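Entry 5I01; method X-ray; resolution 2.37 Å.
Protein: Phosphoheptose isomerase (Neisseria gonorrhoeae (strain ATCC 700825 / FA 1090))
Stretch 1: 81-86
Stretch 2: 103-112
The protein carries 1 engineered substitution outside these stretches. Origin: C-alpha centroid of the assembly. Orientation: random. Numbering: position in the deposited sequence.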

# COMPACT_ATOMS: atom_id res chain seq x y z
N ALA A 81 -3.64 -16.35 1.71
CA ALA A 81 -3.15 -15.71 0.49
C ALA A 81 -2.57 -14.33 0.76
O ALA A 81 -3.22 -13.50 1.41
CB ALA A 81 -4.26 -15.63 -0.54
N VAL A 82 -1.35 -14.10 0.26
CA VAL A 82 -0.60 -12.84 0.44
C VAL A 82 -0.23 -12.27 -0.93
O VAL A 82 0.36 -12.95 -1.75
CB VAL A 82 0.69 -13.09 1.26
CG1 VAL A 82 1.43 -11.78 1.54
CG2 VAL A 82 0.39 -13.80 2.57
N ALA A 83 -0.58 -11.02 -1.19
CA ALA A 83 -0.08 -10.34 -2.38
C ALA A 83 1.30 -9.81 -2.02
O ALA A 83 1.48 -9.21 -0.97
CB ALA A 83 -1.00 -9.20 -2.77
N LEU A 84 2.27 -10.01 -2.91
CA LEU A 84 3.64 -9.51 -2.70
C LEU A 84 3.86 -8.10 -3.23
O LEU A 84 4.99 -7.62 -3.29
CB LEU A 84 4.64 -10.46 -3.36
CG LEU A 84 4.55 -11.93 -3.00
CD1 LEU A 84 5.61 -12.68 -3.79
CD2 LEU A 84 4.73 -12.16 -1.51
N THR A 85 2.78 -7.41 -3.58
CA THR A 85 2.85 -6.10 -4.23
C THR A 85 2.34 -4.97 -3.34
O THR A 85 2.09 -3.90 -3.84
CB THR A 85 1.99 -6.13 -5.53
OG1 THR A 85 0.64 -6.48 -5.21
CG2 THR A 85 2.53 -7.15 -6.52
N THR A 86 2.20 -5.20 -2.03
CA THR A 86 1.58 -4.23 -1.12
C THR A 86 2.56 -3.53 -0.15
O THR A 86 2.36 -2.34 0.16
CB THR A 86 0.49 -4.90 -0.25
OG1 THR A 86 1.06 -5.97 0.50
CG2 THR A 86 -0.65 -5.42 -1.09
N VAL A 103 12.35 -7.63 -6.53
CA VAL A 103 11.31 -7.19 -5.58
C VAL A 103 10.31 -8.27 -5.20
O VAL A 103 9.80 -8.24 -4.09
CB VAL A 103 10.57 -5.90 -5.99
CG1 VAL A 103 11.53 -4.71 -6.03
CG2 VAL A 103 9.78 -6.07 -7.30
N PHE A 104 10.02 -9.20 -6.10
CA PHE A 104 9.11 -10.33 -5.82
C PHE A 104 9.87 -11.60 -5.41
O PHE A 104 9.47 -12.29 -4.46
CB PHE A 104 8.21 -10.62 -7.03
CG PHE A 104 7.38 -9.44 -7.49
CD1 PHE A 104 6.78 -8.56 -6.57
CD2 PHE A 104 7.17 -9.21 -8.84
CE1 PHE A 104 6.03 -7.49 -7.01
CE2 PHE A 104 6.41 -8.14 -9.28
CZ PHE A 104 5.84 -7.28 -8.37
N SER A 105 10.96 -11.90 -6.11
CA SER A 105 11.78 -13.07 -5.78
C SER A 105 12.34 -13.09 -4.35
O SER A 105 12.52 -14.16 -3.80
CB SER A 105 12.93 -13.21 -6.79
OG SER A 105 13.98 -12.30 -6.49
N LYS A 106 12.61 -11.93 -3.74
CA LYS A 106 13.09 -11.89 -2.35
C LYS A 106 11.99 -12.18 -1.33
O LYS A 106 12.22 -12.83 -0.31
CB LYS A 106 13.77 -10.56 -2.04
CG LYS A 106 15.14 -10.41 -2.69
CD LYS A 106 15.98 -9.31 -2.06
CE LYS A 106 16.59 -9.73 -0.72
NZ LYS A 106 17.64 -10.78 -0.86
N GLN A 107 10.78 -11.69 -1.59
CA GLN A 107 9.63 -11.99 -0.74
C GLN A 107 9.20 -13.47 -0.83
O GLN A 107 8.71 -14.03 0.15
CB GLN A 107 8.46 -11.07 -1.07
CG GLN A 107 8.73 -9.61 -0.76
CD GLN A 107 7.55 -8.74 -1.09
OE1 GLN A 107 6.55 -8.71 -0.36
NE2 GLN A 107 7.64 -8.02 -2.21
N VAL A 108 9.40 -14.08 -2.00
CA VAL A 108 9.12 -15.51 -2.18
C VAL A 108 10.10 -16.33 -1.34
O VAL A 108 9.69 -17.25 -0.65
CB VAL A 108 9.18 -15.94 -3.67
CG1 VAL A 108 9.07 -17.45 -3.82
CG2 VAL A 108 8.07 -15.26 -4.47
N ARG A 109 11.39 -15.97 -1.39
CA ARG A 109 12.40 -16.59 -0.51
C ARG A 109 12.12 -16.38 0.99
O ARG A 109 12.41 -17.26 1.78
CB ARG A 109 13.83 -16.13 -0.87
CG ARG A 109 14.44 -16.89 -2.04
CD ARG A 109 15.95 -16.66 -2.17
NE ARG A 109 16.27 -15.33 -2.69
CZ ARG A 109 16.20 -14.96 -3.99
NH1 ARG A 109 15.81 -15.81 -4.95
NH2 ARG A 109 16.53 -13.70 -4.33
N ALA A 110 11.56 -15.23 1.38
CA ALA A 110 11.13 -15.01 2.77
C ALA A 110 9.94 -15.89 3.17
O ALA A 110 10.04 -16.68 4.11
CB ALA A 110 10.76 -13.55 2.98
N LEU A 111 8.83 -15.75 2.44
CA LEU A 111 7.54 -16.34 2.84
C LEU A 111 7.28 -17.76 2.35
O LEU A 111 6.61 -18.52 3.03
CB LEU A 111 6.40 -15.44 2.37
CG LEU A 111 6.45 -13.98 2.85
CD1 LEU A 111 5.22 -13.23 2.36
CD2 LEU A 111 6.55 -13.88 4.36
N GLY A 112 7.79 -18.11 1.17
CA GLY A 112 7.43 -19.36 0.50
C GLY A 112 7.91 -20.61 1.21
O GLY A 112 8.94 -20.60 1.89
O HOH W 1 4.18 -6.87 -0.37

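Contact between the end of a strand (V82 to A83, running on into the loop L84 to T86) and the helix that includes S105 to L111 in phosphoheptose isomerase. L84 is the centre of the contact: its CA-to-CB bond points toward the helix, and the helical segment covers far more of it than of any other residue here. Its chi1 is m and its chi2 is t, an extended form that carries the two methyls to different neighbours. CD1 packs on V108, 3.6 Å from V108 CG2, while CD2 lies 4.0 Å from L111 CD1 and 3.9 Å from Q107 CB. Q107 and L111 are four residues apart, about one helical turn, with V108 between them in sequence; L84 packs against the methyls of V108 and L111 and the aliphatic CB of Q107.

L111 has the same m, t pair of rotamers and also points toward the strand. Its CD1 meets L84 CD2 and, at 4.1 Å, CG1 of V82, which points toward the helix and has chi1 t (-176°). A83, between V82 and L84, turns its CB away from the helix, whereas both neighbours point toward it. V108 is set sideways, yet its t rotamer (chi1 173°) leaves CG2 within reach of L84.

The polar element is Q107. With chi1 m and chi2 t the side chain is extended, and chi3 of 76° turns the amide so that NE2 donates twice: to L84 O across the contact (2.9 Å, N-H...O angle 139°) and to V103 O in its own segment (2.9 Å, 169°). The second bond is much the straighter; together they tie the loop carbonyl to the residue just before F104. The other amide atom, OE1, is 3.5 Å from L84 O, but both are acceptors and no hydrogen bond joins them. Instead OE1 accepts from water 1 at 3.0 Å, and that water in turn accepts from T86 N at 3.1 Å, giving a second, water-mediated link between helix and loop.

F104 starts out sideways, but with chi1 at -57° (m) and chi2 at -40° its ring end comes nearer to the loop. L84 O lies at the ring edge, near its plane, 3.9 Å from F104 CD1, and L84 CB is 4.3 Å from the same atom. T85 CG2 approaches F104 CE1 obliquely at 3.6 Å. The p rotamer of T85 (chi1 57°) sets this methyl beside the ring, while OG1 is hydrogen-bonded elsewhere in the structure. T86 points its CB away from the helix; its backbone N donates to water 1.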